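Glycerol dehydrogenase (Schizosaccharomyces pombe, PDB 1TA9) probably oxidises glycerol to dihydroxyacetone with NAD(+), using a bound zinc ion, and serves in the assimilation of glycerol. Local coordinates at residues A314-N319 against P394-H399; V387-L392 against F405-I410. One frame throughout, in Å; residues are numbered along the deposited sequence.

Both contacts lie on the same side of the chain's centre, in the helical part of the fold, with their centres about 10 Å apart. Contact 1 is buried. It sets helix 313-322, which carries the zinc ligand His315, against the loop that leads from helix 381-391 to helix 407-428. Contact 2 joins those two helices themselves, lies further out and is only partly buried. The chemistry follows the place. Contact 1 has a carboxylate-amide hydrogen bond to the zinc-binding helix. Contact 2 has no hydrogen bond across it; aliphatic groups pack on each other and on a peptide. Thr391 of 387-392 also packs on Ala316 and Ile398, so the two contacts adjoin directly.

Contact 1 of 2, residues A314-N319 against P394-H399; sequences AHAIHN and PDESIH. With ZN (zinc ion), chain I.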
ATOM      1  N   ALA B 314      31.854  -8.021  10.976  1.00 13.92           N
ATOM      2  CA  ALA B 314      32.299  -6.627  10.992  1.00 14.28           C
ATOM      3  C   ALA B 314      33.481  -6.365  11.922  1.00 14.61           C
ATOM      4  O   ALA B 314      34.525  -5.880  11.486  1.00 14.47           O
ATOM      5  CB  ALA B 314      31.136  -5.709  11.358  1.00 14.55           C
ATOM      6  N   HIS B 315      33.327  -6.684  13.201  1.00 14.74           N
ATOM      7  CA  HIS B 315      34.418  -6.446  14.142  1.00 15.16           C
ATOM      8  C   HIS B 315      35.616  -7.359  13.934  1.00 15.23           C
ATOM      9  O   HIS B 315      36.754  -6.958  14.170  1.00 15.15           O
ATOM     10  CB  HIS B 315      33.908  -6.530  15.579  1.00 15.16           C
ATOM     11  CG  HIS B 315      33.321  -5.242  16.063  1.00 15.69           C
ATOM     12  ND1 HIS B 315      32.156  -4.718  15.545  1.00 15.62           N
ATOM     13  CD2 HIS B 315      33.788  -4.328  16.944  1.00 15.58           C
ATOM     14  CE1 HIS B 315      31.932  -3.533  16.083  1.00 15.94           C
ATOM     15  NE2 HIS B 315      32.908  -3.273  16.934  1.00 15.98           N
ATOM     16  N   ALA B 316      35.369  -8.582  13.484  1.00 15.48           N
ATOM     17  CA  ALA B 316      36.466  -9.507  13.224  1.00 15.72           C
ATOM     18  C   ALA B 316      37.311  -8.911  12.095  1.00 16.09           C
ATOM     19  O   ALA B 316      38.543  -8.978  12.113  1.00 15.70           O
ATOM     20  CB  ALA B 316      35.916 -10.868  12.820  1.00 15.59           C
ATOM     21  N   ILE B 317      36.636  -8.318  11.114  1.00 16.56           N
ATOM     22  CA  ILE B 317      37.316  -7.697   9.985  1.00 17.28           C
ATOM     23  C   ILE B 317      38.084  -6.470  10.462  1.00 17.66           C
ATOM     24  O   ILE B 317      39.192  -6.201   9.991  1.00 17.58           O
ATOM     25  CB  ILE B 317      36.307  -7.309   8.886  1.00 17.70           C
ATOM     26  CG1 ILE B 317      35.662  -8.582   8.333  1.00 18.10           C
ATOM     27  CG2 ILE B 317      37.005  -6.538   7.772  1.00 17.69           C
ATOM     28  CD1 ILE B 317      34.470  -8.343   7.451  1.00 18.64           C
ATOM     29  N   HIS B 318      37.498  -5.731  11.400  1.00 18.07           N
ATOM     30  CA  HIS B 318      38.159  -4.558  11.960  1.00 18.81           C
ATOM     31  C   HIS B 318      39.478  -4.993  12.600  1.00 19.19           C
ATOM     32  O   HIS B 318      40.507  -4.338  12.422  1.00 19.29           O
ATOM     33  CB  HIS B 318      37.264  -3.886  13.008  1.00 19.01           C
ATOM     34  CG  HIS B 318      38.018  -3.092  14.033  1.00 19.58           C
ATOM     35  ND1 HIS B 318      38.697  -3.681  15.078  1.00 19.92           N
ATOM     36  CD2 HIS B 318      38.206  -1.757  14.170  1.00 19.88           C
ATOM     37  CE1 HIS B 318      39.269  -2.746  15.815  1.00 19.93           C
ATOM     38  NE2 HIS B 318      38.987  -1.569  15.286  1.00 20.03           N
ATOM     39  N   ASN B 319      39.443  -6.104  13.330  1.00 19.61           N
ATOM     40  CA  ASN B 319      40.641  -6.615  13.989  1.00 20.26           C
ATOM     41  C   ASN B 319      41.672  -7.096  12.972  1.00 20.83           C
ATOM     42  O   ASN B 319      42.875  -6.928  13.172  1.00 20.64           O
ATOM     43  CB  ASN B 319      40.283  -7.754  14.948  1.00 20.24           C
ATOM     44  CG  ASN B 319      39.397  -7.294  16.089  1.00 20.37           C
ATOM     45  OD1 ASN B 319      39.429  -6.128  16.479  1.00 20.45           O
ATOM     46  ND2 ASN B 319      38.617  -8.213  16.642  1.00 20.16           N
ATOM     47  N   PRO B 394      40.442 -18.622  15.434  1.00 22.06           N
ATOM     48  CA  PRO B 394      39.477 -19.334  16.281  1.00 22.33           C
ATOM     49  C   PRO B 394      38.655 -18.510  17.273  1.00 22.53           C
ATOM     50  O   PRO B 394      37.463 -18.767  17.449  1.00 22.71           O
ATOM     51  CB  PRO B 394      40.338 -20.403  16.965  1.00 22.57           C
ATOM     52  CG  PRO B 394      41.717 -19.821  16.941  1.00 22.46           C
ATOM     53  CD  PRO B 394      41.783 -19.215  15.568  1.00 22.38           C
ATOM     54  N   ASP B 395      39.271 -17.520  17.910  1.00 22.61           N
ATOM     55  CA  ASP B 395      38.557 -16.703  18.889  1.00 22.78           C
ATOM     56  C   ASP B 395      37.715 -15.563  18.311  1.00 22.01           C
ATOM     57  O   ASP B 395      36.982 -14.904  19.048  1.00 22.07           O
ATOM     58  CB  ASP B 395      39.543 -16.111  19.900  1.00 23.93           C
ATOM     59  CG  ASP B 395      40.357 -17.171  20.613  1.00 25.07           C
ATOM     60  OD1 ASP B 395      39.753 -18.121  21.164  1.00 25.63           O
ATOM     61  OD2 ASP B 395      41.602 -17.048  20.627  1.00 25.99           O
ATOM     62  N   GLU B 396      37.812 -15.332  17.005  1.00 20.93           N
ATOM     63  CA  GLU B 396      37.066 -14.242  16.376  1.00 19.73           C
ATOM     64  C   GLU B 396      35.551 -14.395  16.334  1.00 18.76           C
ATOM     65  O   GLU B 396      35.017 -15.501  16.213  1.00 18.30           O
ATOM     66  CB  GLU B 396      37.596 -13.983  14.964  1.00 19.85           C
ATOM     67  CG  GLU B 396      38.784 -13.027  14.928  1.00 20.11           C
ATOM     68  CD  GLU B 396      38.461 -11.652  15.501  1.00 20.54           C
ATOM     69  OE1 GLU B 396      37.266 -11.345  15.705  1.00 20.47           O
ATOM     70  OE2 GLU B 396      39.405 -10.866  15.739  1.00 20.70           O
ATOM     71  N   SER B 397      34.866 -13.260  16.423  1.00 17.75           N
ATOM     72  CA  SER B 397      33.409 -13.227  16.424  1.00 16.99           C
ATOM     73  C   SER B 397      32.760 -13.640  15.106  1.00 16.57           C
ATOM     74  O   SER B 397      31.563 -13.918  15.067  1.00 16.25           O
ATOM     75  CB  SER B 397      32.923 -11.827  16.816  1.00 16.84           C
ATOM     76  OG  SER B 397      33.420 -10.843  15.924  1.00 16.69           O
ATOM     77  N   ILE B 398      33.537 -13.686  14.027  1.00 15.92           N
ATOM     78  CA  ILE B 398      32.969 -14.059  12.736  1.00 15.50           C
ATOM     79  C   ILE B 398      32.412 -15.489  12.767  1.00 15.40           C
ATOM     80  O   ILE B 398      31.519 -15.834  11.995  1.00 15.17           O
ATOM     81  CB  ILE B 398      34.019 -13.916  11.600  1.00 15.51           C
ATOM     82  CG1 ILE B 398      33.339 -14.076  10.240  1.00 15.58           C
ATOM     83  CG2 ILE B 398      35.128 -14.957  11.759  1.00 15.46           C
ATOM     84  CD1 ILE B 398      34.209 -13.653   9.078  1.00 15.44           C
ATOM     85  N   HIS B 399      32.917 -16.307  13.683  1.00 15.16           N
ATOM     86  CA  HIS B 399      32.460 -17.688  13.787  1.00 15.32           C
ATOM     87  C   HIS B 399      31.048 -17.827  14.353  1.00 15.17           C
ATOM     88  O   HIS B 399      30.505 -18.931  14.402  1.00 15.21           O
ATOM     89  CB  HIS B 399      33.461 -18.493  14.613  1.00 15.79           C
ATOM     90  CG  HIS B 399      34.838 -18.496  14.026  1.00 16.36           C
ATOM     91  ND1 HIS B 399      35.118 -19.052  12.798  1.00 16.87           N
ATOM     92  CD2 HIS B 399      35.996 -17.952  14.467  1.00 16.65           C
ATOM     93  CE1 HIS B 399      36.391 -18.849  12.506  1.00 16.84           C
ATOM     94  NE2 HIS B 399      36.945 -18.183  13.502  1.00 16.80           N
TER
HETATM   95 ZN    ZN I1501      33.093  -1.509  18.230  1.00 34.17          ZN
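Ala316 is overlapped by the carboxylate of Glu396, whose OE1 lies 3.2 Å from the Ala316 CB. The methyl also meets the CB of Ile398 at 3.8 Å, so it touches both an acid and a branched aliphatic chain. The Glu396 chain bends at chi2 (-60°), which brings the carboxylate to the helix; its two oxygens have different partners. Glu396 OE2 accepts a nearly straight hydrogen bond from Asn319 ND2 at 2.9 Å. It uses the syn lone pair, and the two flat groups cross obliquely with their planes 43° apart. Glu396 OE1 takes the N-H of Ser397 on its anti lone pair, at 3.2 Å from Ser397 N. The other end of the Asn319 amide is also held: OD1 accepts from His318 ND1, which fixes the amide flip. Ser397 OG is hydrogen-bonded to the Ala312 carbonyl oxygen. One turn away from Asn319, His315 binds zinc through NE2 at 2.2 Å, with Asp232 and His333 as further ligands. Its ND1 is hydrogen-bonded to Glu239, which probably orients and polarises the ring. Helix 313-322 packs on helices 333-347 and 381-391 and on the loop 394-399, while Phe198 of strand 198-203 touches both Asn319 and Glu396.

Contact 2 of 2, residues V387-L392 against F405-I410; sequences VGRATL and FNPSQI
A capping box starts helix 407-428 where it meets the end of helix 381-391. Asn406 is the N-cap: its OD1 accepts from Gln409 N, and Gln409 OE1 takes the Asn406 N in return at 2.9 Å. The CB of Asn406 points away from the other helix, while its backbone lies in the interface. Leu392 is the main side chain there. It is the first residue to leave helical geometry, and it points at the facing segment with CG anti to its own carbonyl carbon (chi1 -66°). Leu392 CD1 presses on the Asn406-Pro407 peptide, 3.2 Å from Pro407 N, and also meets the Pro407 ring and Ile410 CG1. Both Leu392 methyls lie near the carbonyl oxygen of Phe405, and CD2 also meets Phe405 CB. An alanine in place of Leu392 would lose CG and both methyls and would probably loosen the packing around the start of helix 407-428. Ile410 points back toward helix 381-391, and its CB lies 3.7 Å from the CA of Gly388. Gly388 has no side chain, and this lets Ile410 and the Pro407 carbonyl come close. Thr391 and Ile410 meet tip to tip, OG1 to CG2. Arg389 CG touches Pro407 CG, the two side chains crossing at about a right angle. Thr391 OG1 donates to Val387 O at 2.7 Å from above the carbonyl plane, and the same oxygen accepts Thr391 N.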
ATOM      1  N   VAL B 387      44.904 -10.331   6.256  1.00 18.01           N
ATOM      2  CA  VAL B 387      43.780  -9.823   7.030  1.00 17.23           C
ATOM      3  C   VAL B 387      42.738 -10.928   7.151  1.00 17.00           C
ATOM      4  O   VAL B 387      42.141 -11.117   8.212  1.00 16.57           O
ATOM      5  CB  VAL B 387      43.133  -8.589   6.359  1.00 17.14           C
ATOM      6  CG1 VAL B 387      41.854  -8.207   7.092  1.00 17.03           C
ATOM      7  CG2 VAL B 387      44.108  -7.413   6.377  1.00 16.94           C
ATOM      8  N   GLY B 388      42.532 -11.655   6.057  1.00 16.69           N
ATOM      9  CA  GLY B 388      41.566 -12.737   6.057  1.00 16.79           C
ATOM     10  C   GLY B 388      41.918 -13.784   7.093  1.00 16.91           C
ATOM     11  O   GLY B 388      41.052 -14.258   7.830  1.00 16.88           O
ATOM     12  N   ARG B 389      43.194 -14.152   7.151  1.00 17.01           N
ATOM     13  CA  ARG B 389      43.642 -15.140   8.118  1.00 17.02           C
ATOM     14  C   ARG B 389      43.430 -14.622   9.539  1.00 16.91           C
ATOM     15  O   ARG B 389      42.973 -15.356  10.413  1.00 17.13           O
ATOM     16  CB  ARG B 389      45.122 -15.485   7.892  1.00 17.55           C
ATOM     17  CG  ARG B 389      45.383 -16.362   6.665  1.00 17.94           C
ATOM     18  CD  ARG B 389      46.793 -16.955   6.696  1.00 18.94           C
ATOM     19  NE  ARG B 389      47.826 -15.962   6.421  1.00 19.43           N
ATOM     20  CZ  ARG B 389      48.166 -15.557   5.201  1.00 19.99           C
ATOM     21  NH1 ARG B 389      47.560 -16.067   4.137  1.00 20.57           N
ATOM     22  NH2 ARG B 389      49.104 -14.637   5.043  1.00 20.66           N
ATOM     23  N   ALA B 390      43.758 -13.355   9.771  1.00 16.51           N
ATOM     24  CA  ALA B 390      43.586 -12.759  11.098  1.00 16.25           C
ATOM     25  C   ALA B 390      42.106 -12.717  11.469  1.00 16.17           C
ATOM     26  O   ALA B 390      41.726 -12.974  12.612  1.00 16.14           O
ATOM     27  CB  ALA B 390      44.166 -11.345  11.117  1.00 16.18           C
ATOM     28  N   THR B 391      41.275 -12.386  10.490  1.00 16.02           N
ATOM     29  CA  THR B 391      39.834 -12.302  10.693  1.00 16.23           C
ATOM     30  C   THR B 391      39.232 -13.644  11.100  1.00 16.56           C
ATOM     31  O   THR B 391      38.312 -13.702  11.918  1.00 16.01           O
ATOM     32  CB  THR B 391      39.133 -11.832   9.404  1.00 16.08           C
ATOM     33  OG1 THR B 391      39.609 -10.527   9.051  1.00 16.27           O
ATOM     34  CG2 THR B 391      37.619 -11.790   9.592  1.00 15.95           C
ATOM     35  N   LEU B 392      39.766 -14.722  10.538  1.00 17.11           N
ATOM     36  CA  LEU B 392      39.241 -16.054  10.807  1.00 18.09           C
ATOM     37  C   LEU B 392      39.864 -16.834  11.963  1.00 18.90           C
ATOM     38  O   LEU B 392      39.627 -18.036  12.093  1.00 18.63           O
ATOM     39  CB  LEU B 392      39.306 -16.886   9.522  1.00 18.05           C
ATOM     40  CG  LEU B 392      38.390 -16.369   8.403  1.00 18.09           C
ATOM     41  CD1 LEU B 392      38.796 -16.973   7.067  1.00 18.22           C
ATOM     42  CD2 LEU B 392      36.939 -16.705   8.732  1.00 18.05           C
ATOM     43  N   PHE B 405      33.531 -19.006   6.216  1.00 14.24           N
ATOM     44  CA  PHE B 405      34.422 -18.436   5.213  1.00 14.29           C
ATOM     45  C   PHE B 405      35.885 -18.848   5.296  1.00 14.55           C
ATOM     46  O   PHE B 405      36.348 -19.355   6.319  1.00 14.73           O
ATOM     47  CB  PHE B 405      34.364 -16.909   5.299  1.00 14.10           C
ATOM     48  CG  PHE B 405      32.975 -16.361   5.406  1.00 13.75           C
ATOM     49  CD1 PHE B 405      32.416 -16.081   6.648  1.00 13.70           C
ATOM     50  CD2 PHE B 405      32.210 -16.147   4.263  1.00 13.73           C
ATOM     51  CE1 PHE B 405      31.111 -15.595   6.750  1.00 13.48           C
ATOM     52  CE2 PHE B 405      30.903 -15.660   4.355  1.00 13.55           C
ATOM     53  CZ  PHE B 405      30.356 -15.385   5.603  1.00 13.26           C
ATOM     54  N   ASN B 406      36.610 -18.620   4.203  1.00 14.72           N
ATOM     55  CA  ASN B 406      38.039 -18.897   4.161  1.00 14.90           C
ATOM     56  C   ASN B 406      38.716 -17.547   3.912  1.00 14.70           C
ATOM     57  O   ASN B 406      38.060 -16.580   3.527  1.00 14.63           O
ATOM     58  CB  ASN B 406      38.400 -19.927   3.071  1.00 15.20           C
ATOM     59  CG  ASN B 406      37.988 -19.498   1.676  1.00 15.63           C
ATOM     60  OD1 ASN B 406      38.287 -18.391   1.234  1.00 16.21           O
ATOM     61  ND2 ASN B 406      37.311 -20.392   0.966  1.00 15.90           N
ATOM     62  N   PRO B 407      40.032 -17.456   4.142  1.00 14.61           N
ATOM     63  CA  PRO B 407      40.741 -16.187   3.934  1.00 14.52           C
ATOM     64  C   PRO B 407      40.529 -15.484   2.589  1.00 14.46           C
ATOM     65  O   PRO B 407      40.345 -14.262   2.552  1.00 14.30           O
ATOM     66  CB  PRO B 407      42.200 -16.571   4.173  1.00 14.73           C
ATOM     67  CG  PRO B 407      42.079 -17.646   5.223  1.00 14.54           C
ATOM     68  CD  PRO B 407      40.946 -18.483   4.678  1.00 14.48           C
ATOM     69  N   SER B 408      40.551 -16.235   1.490  1.00 14.24           N
ATOM     70  CA  SER B 408      40.377 -15.621   0.179  1.00 14.14           C
ATOM     71  C   SER B 408      39.010 -14.952   0.048  1.00 13.88           C
ATOM     72  O   SER B 408      38.879 -13.950  -0.654  1.00 13.43           O
ATOM     73  CB  SER B 408      40.576 -16.653  -0.945  1.00 14.42           C
ATOM     74  OG  SER B 408      39.483 -17.549  -1.052  1.00 15.85           O
ATOM     75  N   GLN B 409      37.995 -15.494   0.719  1.00 13.58           N
ATOM     76  CA  GLN B 409      36.662 -14.902   0.658  1.00 13.46           C
ATOM     77  C   GLN B 409      36.633 -13.577   1.404  1.00 13.23           C
ATOM     78  O   GLN B 409      35.931 -12.647   1.006  1.00 13.35           O
ATOM     79  CB  GLN B 409      35.615 -15.853   1.239  1.00 14.14           C
ATOM     80  CG  GLN B 409      35.342 -17.061   0.357  1.00 15.03           C
ATOM     81  CD  GLN B 409      34.349 -18.015   0.982  1.00 15.79           C
ATOM     82  OE1 GLN B 409      34.581 -18.541   2.068  1.00 15.99           O
ATOM     83  NE2 GLN B 409      33.233 -18.245   0.298  1.00 16.50           N
ATOM     84  N   ILE B 410      37.394 -13.486   2.488  1.00 12.82           N
ATOM     85  CA  ILE B 410      37.454 -12.247   3.251  1.00 12.54           C
ATOM     86  C   ILE B 410      38.171 -11.204   2.392  1.00 12.25           C
ATOM     87  O   ILE B 410      37.700 -10.072   2.232  1.00 12.02           O
ATOM     88  CB  ILE B 410      38.229 -12.437   4.571  1.00 12.53           C
ATOM     89  CG1 ILE B 410      37.572 -13.543   5.404  1.00 12.85           C
ATOM     90  CG2 ILE B 410      38.274 -11.124   5.343  1.00 12.72           C
ATOM     91  CD1 ILE B 410      36.090 -13.331   5.666  1.00 13.23           C
TER